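Local atomic coordinates of uncharacterized protein (Bacteroides fragilis, PDB entry 3NNG), a protein that is of unknown function but contains a calcium-binding F5/8 type C (discoidin-like) domain, a fold that in many relatives binds carbohydrate or other surface ligands. Residues Y89-K97 with T108-F118. The protein carries 1 engineered substitution. Sequence-based numbering, arbitrary orientation.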
ATOM      1  N   TYR A  89      15.778  -0.806  -1.836  1.00 18.35           N
ATOM      2  CA  TYR A  89      14.535  -0.792  -2.628  1.00 19.07           C
ATOM      3  C   TYR A  89      13.250  -0.684  -1.808  1.00 16.24           C
ATOM      4  O   TYR A  89      12.156  -0.693  -2.363  1.00 18.81           O
ATOM      5  CB  TYR A  89      14.472  -1.995  -3.571  1.00 17.93           C
ATOM      6  CG  TYR A  89      15.692  -2.056  -4.467  1.00 23.16           C
ATOM      7  CD1 TYR A  89      15.947  -1.036  -5.378  1.00 20.65           C
ATOM      8  CD2 TYR A  89      16.602  -3.106  -4.383  1.00 21.11           C
ATOM      9  CE1 TYR A  89      17.057  -1.062  -6.191  1.00 21.06           C
ATOM     10  CE2 TYR A  89      17.732  -3.138  -5.200  1.00 22.97           C
ATOM     11  CZ  TYR A  89      17.944  -2.110  -6.101  1.00 26.19           C
ATOM     12  OH  TYR A  89      19.039  -2.104  -6.930  1.00 37.64           O
ATOM     13  N   ASN A  90      13.371  -0.586  -0.486  1.00 15.37           N
ATOM     14  CA  ASN A  90      12.194  -0.322   0.333  1.00 16.64           C
ATOM     15  C   ASN A  90      11.573   1.020  -0.072  1.00 15.15           C
ATOM     16  O   ASN A  90      12.277   1.920  -0.527  1.00 17.71           O
ATOM     17  CB  ASN A  90      12.554  -0.293   1.817  1.00 20.50           C
ATOM     18  CG  ASN A  90      12.982  -1.646   2.346  1.00 17.84           C
ATOM     19  OD1 ASN A  90      13.586  -1.728   3.416  1.00 25.53           O
ATOM     20  ND2 ASN A  90      12.666  -2.717   1.610  1.00 11.55           N
ATOM     21  N   LEU A  91      10.263   1.142   0.117  1.00 18.75           N
ATOM     22  CA  LEU A  91       9.506   2.334  -0.264  1.00 18.83           C
ATOM     23  C   LEU A  91       9.973   3.550   0.530  1.00 20.21           C
ATOM     24  O   LEU A  91      10.092   3.490   1.746  1.00 19.78           O
ATOM     25  CB  LEU A  91       8.024   2.113   0.026  1.00 17.24           C
ATOM     26  CG  LEU A  91       6.911   2.638  -0.885  1.00 25.49           C
ATOM     27  CD1 LEU A  91       5.668   2.922  -0.045  1.00 14.18           C
ATOM     28  CD2 LEU A  91       7.299   3.843  -1.721  1.00 19.66           C
ATOM     29  N   ARG A  92      10.185   4.659  -0.165  1.00 17.21           N
ATOM     30  CA  ARG A  92      10.699   5.884   0.429  1.00 23.96           C
ATOM     31  C   ARG A  92       9.608   6.967   0.473  1.00 26.04           C
ATOM     32  O   ARG A  92       9.421   7.639   1.491  1.00 21.13           O
ATOM     33  CB  ARG A  92      11.862   6.386  -0.421  1.00 24.11           C
ATOM     34  CG  ARG A  92      13.091   6.762   0.323  1.00 45.06           C
ATOM     35  CD  ARG A  92      12.799   7.717   1.448  1.00 53.35           C
ATOM     36  NE  ARG A  92      13.222   7.114   2.701  1.00 63.01           N
ATOM     37  CZ  ARG A  92      14.459   6.698   2.944  1.00 60.29           C
ATOM     38  NH1 ARG A  92      15.403   6.836   2.020  1.00 65.89           N
ATOM     39  NH2 ARG A  92      14.752   6.148   4.113  1.00 54.01           N
ATOM     40  N   SER A  93       8.905   7.150  -0.642  1.00 15.18           N
ATOM     41  CA  SER A  93       7.822   8.134  -0.694  1.00 25.15           C
ATOM     42  C   SER A  93       6.679   7.693  -1.610  1.00 26.08           C
ATOM     43  O   SER A  93       6.897   7.021  -2.620  1.00 25.80           O
ATOM     44  CB  SER A  93       8.356   9.504  -1.137  1.00 24.31           C
ATOM     45  OG  SER A  93       8.959   9.423  -2.420  1.00 27.24           O
ATOM     46  N   ALA A  94       5.458   8.078  -1.262  1.00 19.14           N
ATOM     47  CA  ALA A  94       4.298   7.655  -2.038  1.00 22.56           C
ATOM     48  C   ALA A  94       3.219   8.698  -1.989  1.00 22.56           C
ATOM     49  O   ALA A  94       3.217   9.568  -1.113  1.00 18.99           O
ATOM     50  CB  ALA A  94       3.737   6.318  -1.513  1.00 10.97           C
ATOM     51  N   GLU A  95       2.297   8.574  -2.933  1.00 20.49           N
ATOM     52  CA  GLU A  95       1.095   9.378  -2.983  1.00 26.10           C
ATOM     53  C   GLU A  95      -0.102   8.431  -2.997  1.00 22.97           C
ATOM     54  O   GLU A  95      -0.033   7.339  -3.564  1.00 25.25           O
ATOM     55  CB  GLU A  95       1.102  10.236  -4.240  1.00 31.34           C
ATOM     56  CG  GLU A  95       0.098  11.356  -4.227  1.00 53.38           C
ATOM     57  CD  GLU A  95       0.741  12.705  -4.492  1.00 66.26           C
ATOM     58  OE1 GLU A  95       1.827  12.733  -5.119  1.00 62.06           O
ATOM     59  OE2 GLU A  95       0.156  13.732  -4.074  1.00 70.05           O
ATOM     60  N   ILE A  96      -1.192   8.851  -2.365  1.00 14.58           N
ATOM     61  CA  ILE A  96      -2.387   8.023  -2.213  1.00 16.87           C
ATOM     62  C   ILE A  96      -3.579   8.603  -2.976  1.00 17.10           C
ATOM     63  O   ILE A  96      -3.820   9.804  -2.925  1.00 19.71           O
ATOM     64  CB  ILE A  96      -2.797   7.915  -0.718  1.00 34.16           C
ATOM     65  CG1 ILE A  96      -1.736   7.160   0.089  1.00 27.28           C
ATOM     66  CG2 ILE A  96      -4.156   7.253  -0.575  1.00 39.97           C
ATOM     67  CD1 ILE A  96      -1.437   5.775  -0.430  1.00 17.78           C
ATOM     68  N   LYS A  97      -4.326   7.742  -3.669  1.00 16.80           N
ATOM     69  CA  LYS A  97      -5.632   8.105  -4.208  1.00 17.28           C
ATOM     70  C   LYS A  97      -6.668   7.105  -3.714  1.00 19.01           C
ATOM     71  O   LYS A  97      -6.386   5.912  -3.621  1.00 22.63           O
ATOM     72  CB  LYS A  97      -5.634   8.122  -5.743  1.00 20.61           C
ATOM     73  CG  LYS A  97      -4.656   9.113  -6.363  1.00 27.17           C
ATOM     74  CD  LYS A  97      -4.945   9.324  -7.846  1.00 31.04           C
ATOM     75  CE  LYS A  97      -4.581  10.743  -8.280  1.00 42.25           C
ATOM     76  NZ  LYS A  97      -3.131  11.084  -8.135  1.00 45.50           N
ATOM     77  N   THR A 108      -7.533  12.558  -4.690  1.00 15.34           N
ATOM     78  CA  THR A 108      -6.123  12.432  -4.321  1.00 21.45           C
ATOM     79  C   THR A 108      -5.901  13.002  -2.927  1.00 22.64           C
ATOM     80  O   THR A 108      -6.396  14.077  -2.604  1.00 23.12           O
ATOM     81  CB  THR A 108      -5.202  13.189  -5.302  1.00 29.53           C
ATOM     82  OG1 THR A 108      -5.674  13.017  -6.640  1.00 31.92           O
ATOM     83  CG2 THR A 108      -3.769  12.677  -5.206  1.00 34.34           C
ATOM     84  N   TYR A 109      -5.172  12.276  -2.095  1.00 23.84           N
ATOM     85  CA  TYR A 109      -4.787  12.793  -0.789  1.00 23.59           C
ATOM     86  C   TYR A 109      -3.611  13.738  -1.039  1.00 24.38           C
ATOM     87  O   TYR A 109      -2.617  13.340  -1.636  1.00 21.86           O
ATOM     88  CB  TYR A 109      -4.396  11.641   0.138  1.00 22.42           C
ATOM     89  CG  TYR A 109      -4.176  12.047   1.569  1.00 22.30           C
ATOM     90  CD1 TYR A 109      -5.228  12.507   2.357  1.00 25.51           C
ATOM     91  CD2 TYR A 109      -2.922  11.963   2.143  1.00 24.44           C
ATOM     92  CE1 TYR A 109      -5.020  12.872   3.681  1.00 27.20           C
ATOM     93  CE2 TYR A 109      -2.704  12.327   3.451  1.00 29.45           C
ATOM     94  CZ  TYR A 109      -3.747  12.782   4.219  1.00 31.82           C
ATOM     95  OH  TYR A 109      -3.505  13.137   5.529  1.00 32.29           O
ATOM     96  N   PRO A 110      -3.731  15.000  -0.611  1.00 27.89           N
ATOM     97  CA  PRO A 110      -2.841  16.068  -1.088  1.00 33.21           C
ATOM     98  C   PRO A 110      -1.468  16.133  -0.421  1.00 34.19           C
ATOM     99  O   PRO A 110      -0.799  17.155  -0.564  1.00 41.41           O
ATOM    100  CB  PRO A 110      -3.626  17.337  -0.752  1.00 34.76           C
ATOM    101  CG  PRO A 110      -4.378  16.975   0.466  1.00 37.22           C
ATOM    102  CD  PRO A 110      -4.709  15.503   0.369  1.00 35.92           C
ATOM    103  N   ARG A 111      -1.058  15.085   0.289  1.00 33.51           N
ATOM    104  CA  ARG A 111       0.251  15.076   0.951  1.00 33.39           C
ATOM    105  C   ARG A 111       1.094  13.895   0.479  1.00 29.62           C
ATOM    106  O   ARG A 111       0.629  12.752   0.491  1.00 30.73           O
ATOM    107  CB  ARG A 111       0.085  14.964   2.478  1.00 36.28           C
ATOM    108  CG  ARG A 111      -0.723  16.069   3.158  1.00 42.30           C
ATOM    109  CD  ARG A 111      -0.138  17.436   2.858  1.00 54.69           C
ATOM    110  NE  ARG A 111      -0.130  18.321   4.022  1.00 63.38           N
ATOM    111  CZ  ARG A 111       0.908  18.467   4.844  1.00 64.42           C
ATOM    112  NH1 ARG A 111       2.025  17.775   4.637  1.00 70.34           N
ATOM    113  NH2 ARG A 111       0.832  19.305   5.870  1.00 57.42           N
ATOM    114  N   VAL A 112       2.338  14.151   0.089  1.00 26.17           N
ATOM    115  CA  VAL A 112       3.282  13.060  -0.127  1.00 26.04           C
ATOM    116  C   VAL A 112       3.571  12.370   1.212  1.00 24.14           C
ATOM    117  O   VAL A 112       3.901  13.028   2.187  1.00 23.16           O
ATOM    118  CB  VAL A 112       4.609  13.567  -0.722  1.00 30.49           C
ATOM    119  CG1 VAL A 112       5.656  12.462  -0.712  1.00 24.46           C
ATOM    120  CG2 VAL A 112       4.402  14.110  -2.138  1.00 30.65           C
ATOM    121  N   LEU A 113       3.429  11.049   1.273  1.00 22.05           N
ATOM    122  CA  LEU A 113       3.828  10.312   2.466  1.00 21.89           C
ATOM    123  C   LEU A 113       5.283   9.868   2.303  1.00 31.61           C
ATOM    124  O   LEU A 113       5.661   9.357   1.241  1.00 25.36           O
ATOM    125  CB  LEU A 113       2.927   9.098   2.711  1.00 23.11           C
ATOM    126  CG  LEU A 113       1.424   9.310   2.981  1.00 20.91           C
ATOM    127  CD1 LEU A 113       1.194  10.431   3.980  1.00 23.85           C
ATOM    128  CD2 LEU A 113       0.696   9.607   1.711  1.00 18.97           C
ATOM    129  N   THR A 114       6.082  10.080   3.353  1.00 23.27           N
ATOM    130  CA  THR A 114       7.501   9.740   3.364  1.00 20.75           C
ATOM    131  C   THR A 114       7.785   8.729   4.465  1.00 21.68           C
ATOM    132  O   THR A 114       7.225   8.823   5.552  1.00 25.40           O
ATOM    133  CB  THR A 114       8.365  10.988   3.623  1.00 20.67           C
ATOM    134  OG1 THR A 114       8.262  11.874   2.505  1.00 22.83           O
ATOM    135  CG2 THR A 114       9.819  10.600   3.824  1.00 29.63           C
ATOM    136  N   PHE A 115       8.653   7.767   4.186  1.00 16.97           N
ATOM    137  CA  PHE A 115       8.969   6.717   5.148  1.00 21.25           C
ATOM    138  C   PHE A 115      10.447   6.746   5.486  1.00 26.66           C
ATOM    139  O   PHE A 115      11.266   7.090   4.643  1.00 27.68           O
ATOM    140  CB  PHE A 115       8.581   5.346   4.579  1.00 18.34           C
ATOM    141  CG  PHE A 115       7.127   5.247   4.233  1.00 27.00           C
ATOM    142  CD1 PHE A 115       6.179   5.015   5.224  1.00 19.91           C
ATOM    143  CD2 PHE A 115       6.697   5.442   2.933  1.00 19.87           C
ATOM    144  CE1 PHE A 115       4.847   4.961   4.909  1.00 23.87           C
ATOM    145  CE2 PHE A 115       5.348   5.385   2.620  1.00 19.81           C
ATOM    146  CZ  PHE A 115       4.431   5.142   3.601  1.00 21.74           C
ATOM    147  N   ARG A 116      10.785   6.386   6.720  1.00 29.59           N
ATOM    148  CA  ARG A 116      12.187   6.259   7.119  1.00 27.70           C
ATOM    149  C   ARG A 116      12.668   4.839   6.850  1.00 23.98           C
ATOM    150  O   ARG A 116      11.910   3.990   6.384  1.00 26.48           O
ATOM    151  CB  ARG A 116      12.364   6.556   8.610  1.00 33.10           C
ATOM    152  CG  ARG A 116      11.404   7.580   9.191  1.00 47.59           C
ATOM    153  CD  ARG A 116      11.981   8.201  10.462  1.00 58.20           C
ATOM    154  NE  ARG A 116      10.960   8.677  11.395  1.00 68.10           N
ATOM    155  CZ  ARG A 116      10.018   9.574  11.104  1.00 71.95           C
ATOM    156  NH1 ARG A 116       9.943  10.103   9.887  1.00 72.57           N
ATOM    157  NH2 ARG A 116       9.143   9.938  12.034  1.00 67.41           N
ATOM    158  N   ASN A 117      13.930   4.579   7.162  1.00 23.88           N
ATOM    159  CA  ASN A 117      14.445   3.220   7.095  1.00 22.69           C
ATOM    160  C   ASN A 117      13.619   2.281   7.964  1.00 27.21           C
ATOM    161  O   ASN A 117      13.362   2.560   9.139  1.00 25.56           O
ATOM    162  CB  ASN A 117      15.915   3.178   7.496  1.00 25.03           C
ATOM    163  CG  ASN A 117      16.800   3.896   6.497  1.00 32.47           C
ATOM    164  OD1 ASN A 117      16.338   4.312   5.431  1.00 29.99           O
ATOM    165  ND2 ASN A 117      18.075   4.048   6.833  1.00 37.33           N
ATOM    166  N   PHE A 118      13.191   1.174   7.371  1.00 16.22           N
ATOM    167  CA  PHE A 118      12.401   0.196   8.090  1.00 21.85           C
ATOM    168  C   PHE A 118      13.261  -0.554   9.109  1.00 21.92           C
ATOM    169  O   PHE A 118      14.464  -0.712   8.918  1.00 23.55           O
ATOM    170  CB  PHE A 118      11.740  -0.770   7.105  1.00 18.60           C
ATOM    171  CG  PHE A 118      10.698  -0.116   6.240  1.00 17.07           C
ATOM    172  CD1 PHE A 118       9.375  -0.041   6.663  1.00 16.49           C
ATOM    173  CD2 PHE A 118      11.048   0.464   5.030  1.00 16.72           C
ATOM    174  CE1 PHE A 118       8.413   0.584   5.875  1.00 18.19           C
ATOM    175  CE2 PHE A 118      10.096   1.085   4.244  1.00 22.84           C
ATOM    176  CZ  PHE A 118       8.772   1.152   4.674  1.00 19.89           C
TER
HETATM  177  O   HOH W   1      12.176   4.088   3.461  1.00 22.60           O
HETATM  178  O   HOH W   2      -0.994  11.309  -1.320  1.00 20.27           O
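L91 and F115 meet just beyond the hairpin of strands 93-100 and 107-114, on the side facing strand 71-79: methyl CD1 of L91 lies 3.6 Å from CE2 of F115. Next along, the F118 ring turns its edge to the backbone, CE2 3.5 Å from O of L91, while CB of N90 comes obliquely to CD2. Within the hairpin, CD2 of L113 rests on CG1 of I96 (3.8 Å), their side chains crossing at about a right angle. F77 of strand 71-79 touches I96, L113 and F115, so these side chains belong to one apolar layer inside the β-sandwich.

The backbone evidence is antiparallel pairing with an interruption. A94 and L113 exchange two N-H···O bonds, whereas between A94 and K97 the register slips by two residues. A water bridges the strands here, accepting from N of I96 and donating to O of Y109 and O of R111.

Beyond the strand, R92, in a classic bulge with S93 opposite T144, bends at chi2 (-52°) and chi3, which returns its guanidinium to the 108-118 segment. NE donates almost straight (171°) to O of F115 at 2.8 Å, in the guanidinium plane; NH2 reaches OD1 of N117, also 2.8 Å, but less straight (130°). Since both acceptors are neutral, the arginine charge is probably eased by carbonyl dipoles rather than cancelled by this partner segment.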